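Local atomic coordinates of SPD1 nuclease (Streptococcus pyogenes, PDB entry 2XGR), a protein that probably cleaves DNA outside the cell as a metal-dependent endonuclease of the His-Me finger clan, and is encoded by a prophage. Residues A[41-47]-A[207-212]; A[49-53]-A[223-227]; A[139-144]-A[232-237]. All blocks are in the same frame, centred on the assembly; numbering follows the deposited sequence.

Overall arrangement
Contacts 1 and 2 are neighbours at one end of the large antiparallel sheet, their centres about 10 Å apart, and they meet where Thr-212 of one reaches Gly-226 of the other. Contact 3 lies on the opposite side of the chain's centre, about 32 Å from contact 1 between centres, yet it reaches the same sheet. The chemistry follows the setting. Contact 1, partly buried, pairs strands through backbone bonds, with charged side chains on its outer part. Contact 2, a surface contact of two loops, depends on one salt bridge, waters and a few methyl groups. Contact 3, also partly buried, joins a helix start to a strand end through an amide, leucines and a tryptophan-proline pair.

Contact 1: residues A[41-47]-A[207-212]; sequences ANTHYKN and SGELLT
Glu-209 reaches out over three residues of strand 39-46, the partner in an antiparallel pairing that a beta bulge interrupts between Asn-42 and Lys-46. Its CB lies 3.6 Å from Tyr-45 O, CG packs against Lys-46 CE, and CD lies beside His-44 CA (4.0 Å). Because the chain is extended beyond CG (chi2 178°), the carboxylate is carried to where its two oxygens part company. OE1 takes a weak hydrogen bond from His-44 ND1 at 3.3 Å, at the edge of an imidazole turned 83° from the carboxylate plane. OE2 forms a loose salt bridge with Lys-46 NZ (3.6 Å) and accepts a hydrogen bond from a water, 2.6 Å away, that also donates to His-44 O. The ammonium group finds a second partner in Ser-207 O.

Opposite the bulge, Leu-210 O accepts twice from one residue: Thr-43 N donates at 2.9 Å, and Thr-43 OG1, set between backbone N and carbonyl carbon (chi1 68°), donates from 2.8 Å. That hydroxyl in turn accepts from Tyr-45 N, an ST turn, while His-44 N meets Asn-42 OD1 in an Asx turn.

Strand 39-46 thus lines one side of strand 209-214, whose other neighbour is strand 196-204, where Leu-210 packs on Val-202 and Ile-204.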
# COMPACT_ATOMS: atom_id res chain seq x y z
N ALA A 41 12.58 13.95 2.67
CA ALA A 41 13.06 15.12 3.37
C ALA A 41 12.71 14.96 4.85
O ALA A 41 11.58 14.52 5.22
CB ALA A 41 12.38 16.38 2.73
N ASN A 42 13.63 15.33 5.74
CA ASN A 42 13.26 15.32 7.16
C ASN A 42 12.30 16.46 7.51
O ASN A 42 12.65 17.61 7.35
CB ASN A 42 14.51 15.40 8.07
CG ASN A 42 14.24 14.91 9.50
OD1 ASN A 42 13.11 14.96 10.03
ND2 ASN A 42 15.29 14.35 10.12
N THR A 43 11.13 16.14 8.04
CA THR A 43 10.21 17.19 8.47
C THR A 43 10.61 17.80 9.83
O THR A 43 10.07 18.84 10.23
CB THR A 43 8.80 16.67 8.60
OG1 THR A 43 8.76 15.76 9.70
CG2 THR A 43 8.36 15.97 7.29
N HIS A 44 11.42 17.08 10.58
CA HIS A 44 11.65 17.38 12.00
C HIS A 44 10.42 17.38 12.90
O HIS A 44 10.48 17.88 14.01
CB HIS A 44 12.47 18.71 12.14
CG HIS A 44 13.72 18.70 11.34
ND1 HIS A 44 14.80 17.92 11.66
CD2 HIS A 44 14.03 19.31 10.17
CE1 HIS A 44 15.72 18.03 10.71
NE2 HIS A 44 15.28 18.89 9.81
N TYR A 45 9.30 16.78 12.46
CA TYR A 45 8.20 16.49 13.39
C TYR A 45 8.44 15.14 14.07
O TYR A 45 8.80 14.19 13.39
CB TYR A 45 6.91 16.33 12.61
CG TYR A 45 6.36 17.60 12.03
CD1 TYR A 45 6.09 18.70 12.88
CD2 TYR A 45 6.03 17.69 10.68
CE1 TYR A 45 5.55 19.88 12.37
CE2 TYR A 45 5.49 18.88 10.15
CZ TYR A 45 5.24 19.96 11.02
OH TYR A 45 4.68 21.14 10.53
N LYS A 46 8.19 15.04 15.39
CA LYS A 46 8.19 13.72 16.02
C LYS A 46 6.99 12.97 15.44
O LYS A 46 5.98 13.57 15.12
CB LYS A 46 8.04 13.80 17.54
CG LYS A 46 9.30 14.31 18.25
CD LYS A 46 10.50 13.34 18.07
CE LYS A 46 11.85 14.14 18.24
NZ LYS A 46 13.06 13.28 18.46
N ASN A 47 7.12 11.65 15.34
CA ASN A 47 6.02 10.86 14.75
C ASN A 47 4.72 11.04 15.54
O ASN A 47 3.63 10.86 15.00
CB ASN A 47 6.44 9.38 14.72
CG ASN A 47 6.69 8.82 16.12
OD1 ASN A 47 7.83 8.91 16.67
ND2 ASN A 47 5.67 8.22 16.68
N SER A 207 15.60 8.57 15.39
CA SER A 207 15.10 9.42 16.49
C SER A 207 13.61 9.65 16.48
O SER A 207 13.10 10.36 17.34
CB SER A 207 15.88 10.73 16.65
OG SER A 207 15.55 11.70 15.65
N GLY A 208 12.87 8.92 15.63
CA GLY A 208 11.40 9.01 15.67
C GLY A 208 10.85 10.19 14.91
O GLY A 208 9.68 10.48 15.04
N GLU A 209 11.65 10.87 14.08
CA GLU A 209 11.18 12.01 13.31
C GLU A 209 10.61 11.57 11.96
O GLU A 209 11.15 10.63 11.36
CB GLU A 209 12.24 13.12 13.13
CG GLU A 209 12.43 13.86 14.53
CD GLU A 209 13.47 14.96 14.58
OE1 GLU A 209 14.14 15.29 13.57
OE2 GLU A 209 13.64 15.50 15.70
N LEU A 210 9.58 12.27 11.48
CA LEU A 210 8.93 11.89 10.21
C LEU A 210 9.75 12.33 9.04
O LEU A 210 10.21 13.51 8.96
CB LEU A 210 7.54 12.49 10.15
CG LEU A 210 6.63 11.98 11.24
CD1 LEU A 210 5.21 12.57 11.09
CD2 LEU A 210 6.62 10.39 11.18
N LEU A 211 9.85 11.44 8.03
CA LEU A 211 10.51 11.75 6.81
C LEU A 211 9.48 11.70 5.66
O LEU A 211 8.89 10.65 5.44
CB LEU A 211 11.60 10.71 6.52
CG LEU A 211 12.52 10.40 7.72
CD1 LEU A 211 13.53 9.25 7.43
CD2 LEU A 211 13.31 11.67 8.18
N THR A 212 9.28 12.80 4.96
CA THR A 212 8.29 12.78 3.86
C THR A 212 8.94 12.11 2.69
O THR A 212 9.97 12.53 2.24
CB THR A 212 7.78 14.18 3.46
OG1 THR A 212 7.22 14.75 4.59
CG2 THR A 212 6.63 14.03 2.49
O HOH W 1 12.15 17.47 16.57

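Contact 2: residues A[49-53]-A[223-227]; sequences VSSKL and DENGV
Ser-50 and Asn-225 are the pair whose CA atoms come nearest, 6.5 Å apart, across two irregular loops, neither of which is helix or strand here. The 223-227 loop is the bend of a beta hairpin between strands 221-222 and 228-233: a type I turn from Asp-223 to Gly-226 followed by a G1 bulge, with Gly-226 at positive phi and Asp-223 N hydrogen-bonded to Val-227 O. Asp-223 serves both the turn and the contact. Its OD1 accepts from Asn-225 N, an Asx turn, and from Val-227 N, the two donors arriving from opposite faces of the carboxylate plane, so the group is held from both sides. The other oxygen is left to face the 49-53 loop.

Lys-52 approaches it as a fully extended chain, all torsions beyond CB near 180°, and NZ forms a salt bridge of 2.8 Å to Asp-223 OD2 on the anti lone pair. The ammonium would be expected to stabilise the carboxylate's negative charge.

Farther along the interface, Val-49 and Asn-225 run alongside each other, pointing opposite ways, with Val-49 CG2 lying 3.3 Å from Asn-225 OD1. On the apolar part of the contact, Val-227 CG2 packs on Leu-53 CD2 at 4.2 Å, and both residues rest on Gln-200 of strand 196-204. Ser-50 OG accepts from Lys-52 N, an ST turn that shapes the first loop.

Two waters bridge the loops, one of them through only a weak bond to Val-49 O. The other draws three side chains together: it donates to Asp-223 OD2, accepts from Asn-225 ND2 at 2.9 Å, and lies 2.7 Å from Ser-50 OG.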
# COMPACT_ATOMS: atom_id res chain seq x y z
N VAL A 49 3.23 13.57 16.41
CA VAL A 49 2.36 14.64 15.96
C VAL A 49 1.22 14.16 15.09
O VAL A 49 0.20 14.82 15.01
CB VAL A 49 3.05 15.80 15.18
CG1 VAL A 49 4.27 16.29 15.94
CG2 VAL A 49 3.41 15.35 13.73
N SER A 50 1.39 12.99 14.48
CA SER A 50 0.35 12.48 13.57
C SER A 50 -0.49 11.45 14.30
O SER A 50 -0.00 10.72 15.14
CB SER A 50 1.01 11.77 12.38
OG SER A 50 -0.04 11.26 11.54
N SER A 51 -1.76 11.44 14.06
CA SER A 51 -2.60 10.36 14.58
C SER A 51 -2.85 9.27 13.54
O SER A 51 -3.64 8.37 13.77
CB SER A 51 -3.95 10.95 15.07
OG SER A 51 -4.71 11.49 13.98
N LYS A 52 -2.16 9.36 12.41
CA LYS A 52 -2.37 8.41 11.33
C LYS A 52 -1.50 7.17 11.33
O LYS A 52 -1.80 6.25 10.54
CB LYS A 52 -2.15 9.09 9.98
CG LYS A 52 -3.17 10.22 9.72
CD LYS A 52 -2.91 10.77 8.32
CE LYS A 52 -3.84 11.98 7.99
NZ LYS A 52 -3.60 12.52 6.61
N LEU A 53 -0.50 7.12 12.22
CA LEU A 53 0.61 6.15 12.08
C LEU A 53 0.51 5.11 13.19
O LEU A 53 -0.28 5.28 14.19
CB LEU A 53 1.94 6.89 12.20
CG LEU A 53 2.03 8.21 11.38
CD1 LEU A 53 3.42 8.79 11.52
CD2 LEU A 53 1.78 7.80 9.90
N ASP A 223 0.04 15.73 3.85
CA ASP A 223 -0.80 16.42 4.85
C ASP A 223 0.09 17.37 5.67
O ASP A 223 1.28 17.57 5.34
CB ASP A 223 -1.55 15.40 5.74
CG ASP A 223 -0.61 14.65 6.73
OD1 ASP A 223 0.61 14.91 6.89
OD2 ASP A 223 -1.17 13.71 7.32
N GLU A 224 -0.46 17.98 6.70
CA GLU A 224 0.33 19.01 7.35
C GLU A 224 1.43 18.48 8.27
O GLU A 224 2.16 19.28 8.85
CB GLU A 224 -0.57 20.07 8.01
CG GLU A 224 -1.79 19.60 8.79
CD GLU A 224 -2.50 18.28 8.36
OE1 GLU A 224 -2.59 17.47 9.30
OE2 GLU A 224 -3.01 18.05 7.21
N ASN A 225 1.59 17.14 8.35
CA ASN A 225 2.74 16.54 9.06
C ASN A 225 3.70 15.83 8.13
O ASN A 225 4.61 15.14 8.58
CB ASN A 225 2.24 15.56 10.12
CG ASN A 225 1.36 16.23 11.12
OD1 ASN A 225 1.71 17.30 11.68
ND2 ASN A 225 0.24 15.61 11.41
N GLY A 226 3.49 15.99 6.82
CA GLY A 226 4.38 15.34 5.93
C GLY A 226 4.06 13.87 5.56
O GLY A 226 4.87 13.25 4.90
N VAL A 227 2.89 13.40 5.97
CA VAL A 227 2.45 12.01 5.66
C VAL A 227 1.78 12.08 4.28
O VAL A 227 0.98 12.97 4.01
CB VAL A 227 1.43 11.57 6.71
CG1 VAL A 227 0.85 10.12 6.35
CG2 VAL A 227 2.14 11.60 8.07
O HOH W 2 -2.11 16.54 13.06
O HOH W 3 -0.79 13.36 9.98

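Contact 3: residues A[139-144]-A[232-237]; sequences AMTAWL and LENSAP
Leu-144, Asn-234 and Trp-143 have the largest shares of the surface buried in this contact, together about half; in it the N-terminal end of helix 142-146, with Thr-141 as N-cap, is laid against the end of strand 228-233 and the loop that follows. Strand 137-139, just before the cap, pairs with strand 119-121, and helix 160-173 packs nearby, an arrangement consistent with the beta-beta-alpha finger of His-Me endonucleases.

Asn-234 bonds to the backbone leading into the helix. With CG anti to the backbone N (chi1 -169°), its amide stretches across to residues 139-141 and uses both ends: ND2 donates to Ala-139 O at 2.9 Å, and OD1 accepts from Thr-141 N at 3.0 Å in an almost straight bond (170°), with the donor in the carbonyl plane. The remaining N-H of the buried amide serves Pro-194 O, so three hydrogen bonds fix the orientation of the amide.

Leu-144 packs between the amide and the strand. Its CD2 lies over the asparagine, 3.4 Å from Asn-234 OD1, while CD1 meets Leu-232 CB at 3.5 Å; Met-160 of helix 160-173 touches both leucines.

The cap itself is shared. Thr-141 OG1 accepts from Leu-144 N and donates to Ser-235 O, meeting that carbonyl from above its plane, so one hydroxyl ties helix start to loop.

Trp-143 closes the outer end. Its NE1 is hydrogen-bonded to Glu-158 OE1, and its CB packs on Ala-236 CB. Pro-237 lies across the indole at about a right angle in a CH-pi contact, with CD 3.5 Å from the centroid of the five-membered ring of Trp-143 and only 16° off its normal.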
# COMPACT_ATOMS: atom_id res chain seq x y z
N ALA A 139 -11.00 -7.70 -3.50
CA ALA A 139 -11.18 -7.87 -4.91
C ALA A 139 -10.52 -6.71 -5.63
O ALA A 139 -10.82 -5.55 -5.33
CB ALA A 139 -12.69 -7.85 -5.21
N MET A 140 -9.66 -6.98 -6.61
CA MET A 140 -8.86 -5.94 -7.19
C MET A 140 -8.67 -6.24 -8.69
O MET A 140 -8.45 -7.42 -9.05
CB MET A 140 -7.46 -5.98 -6.48
CG MET A 140 -6.67 -4.80 -6.79
SD MET A 140 -5.11 -4.86 -5.84
CE MET A 140 -5.63 -4.45 -4.17
N THR A 141 -8.73 -5.20 -9.52
CA THR A 141 -8.31 -5.34 -10.92
C THR A 141 -6.81 -5.62 -11.04
O THR A 141 -6.02 -5.22 -10.20
CB THR A 141 -8.66 -4.15 -11.80
OG1 THR A 141 -7.91 -2.99 -11.42
CG2 THR A 141 -10.23 -3.85 -11.73
N ALA A 142 -6.45 -6.34 -12.11
CA ALA A 142 -5.00 -6.55 -12.41
C ALA A 142 -4.32 -5.23 -12.69
O ALA A 142 -3.21 -5.00 -12.20
CB ALA A 142 -4.90 -7.50 -13.69
N TRP A 143 -5.04 -4.29 -13.34
CA TRP A 143 -4.57 -2.94 -13.56
C TRP A 143 -4.17 -2.27 -12.24
O TRP A 143 -3.05 -1.73 -12.12
CB TRP A 143 -5.67 -2.10 -14.32
CG TRP A 143 -5.25 -0.75 -14.74
CD1 TRP A 143 -5.59 0.43 -14.15
CD2 TRP A 143 -4.49 -0.41 -15.90
NE1 TRP A 143 -5.03 1.48 -14.82
CE2 TRP A 143 -4.37 1.00 -15.92
CE3 TRP A 143 -3.94 -1.16 -16.95
CZ2 TRP A 143 -3.70 1.68 -16.93
CZ3 TRP A 143 -3.29 -0.47 -17.96
CH2 TRP A 143 -3.14 0.91 -17.92
N LEU A 144 -5.06 -2.31 -11.24
CA LEU A 144 -4.74 -1.67 -9.94
C LEU A 144 -3.59 -2.42 -9.25
O LEU A 144 -2.71 -1.83 -8.63
CB LEU A 144 -5.97 -1.68 -9.04
CG LEU A 144 -5.68 -1.12 -7.63
CD1 LEU A 144 -5.03 0.25 -7.64
CD2 LEU A 144 -7.02 -1.09 -6.88
N LEU A 232 -5.92 5.49 -5.32
CA LEU A 232 -5.99 4.82 -6.62
C LEU A 232 -7.35 4.25 -6.87
O LEU A 232 -8.01 3.75 -5.94
CB LEU A 232 -4.95 3.66 -6.68
CG LEU A 232 -3.51 4.11 -6.49
CD1 LEU A 232 -2.52 2.87 -6.58
CD2 LEU A 232 -3.15 5.09 -7.58
N GLU A 233 -7.77 4.31 -8.13
CA GLU A 233 -9.07 3.75 -8.50
C GLU A 233 -8.98 2.26 -8.72
O GLU A 233 -8.04 1.76 -9.38
CB GLU A 233 -9.60 4.45 -9.82
CG GLU A 233 -9.79 5.94 -9.73
CD GLU A 233 -10.89 6.39 -8.76
OE1 GLU A 233 -11.94 5.71 -8.64
OE2 GLU A 233 -10.65 7.41 -8.06
N ASN A 234 -9.98 1.52 -8.24
CA ASN A 234 -10.06 0.09 -8.46
C ASN A 234 -10.95 -0.11 -9.70
O ASN A 234 -12.17 -0.33 -9.58
CB ASN A 234 -10.63 -0.62 -7.25
CG ASN A 234 -10.49 -2.14 -7.32
OD1 ASN A 234 -9.78 -2.69 -8.19
ND2 ASN A 234 -11.09 -2.82 -6.35
N SER A 235 -10.32 0.01 -10.87
CA SER A 235 -10.96 -0.13 -12.19
C SER A 235 -9.89 -0.56 -13.19
O SER A 235 -8.69 -0.66 -12.84
CB SER A 235 -11.59 1.23 -12.60
OG SER A 235 -10.60 2.22 -12.69
N ALA A 236 -10.27 -0.71 -14.45
CA ALA A 236 -9.28 -1.01 -15.49
C ALA A 236 -9.81 -0.54 -16.83
O ALA A 236 -11.03 -0.58 -17.03
CB ALA A 236 -9.02 -2.50 -15.57
N PRO A 237 -8.91 -0.16 -17.74
CA PRO A 237 -9.29 0.47 -19.00
C PRO A 237 -10.35 -0.30 -19.78
O PRO A 237 -11.24 0.33 -20.38
CB PRO A 237 -7.98 0.46 -19.77
CG PRO A 237 -6.97 0.67 -18.69
CD PRO A 237 -7.45 -0.16 -17.56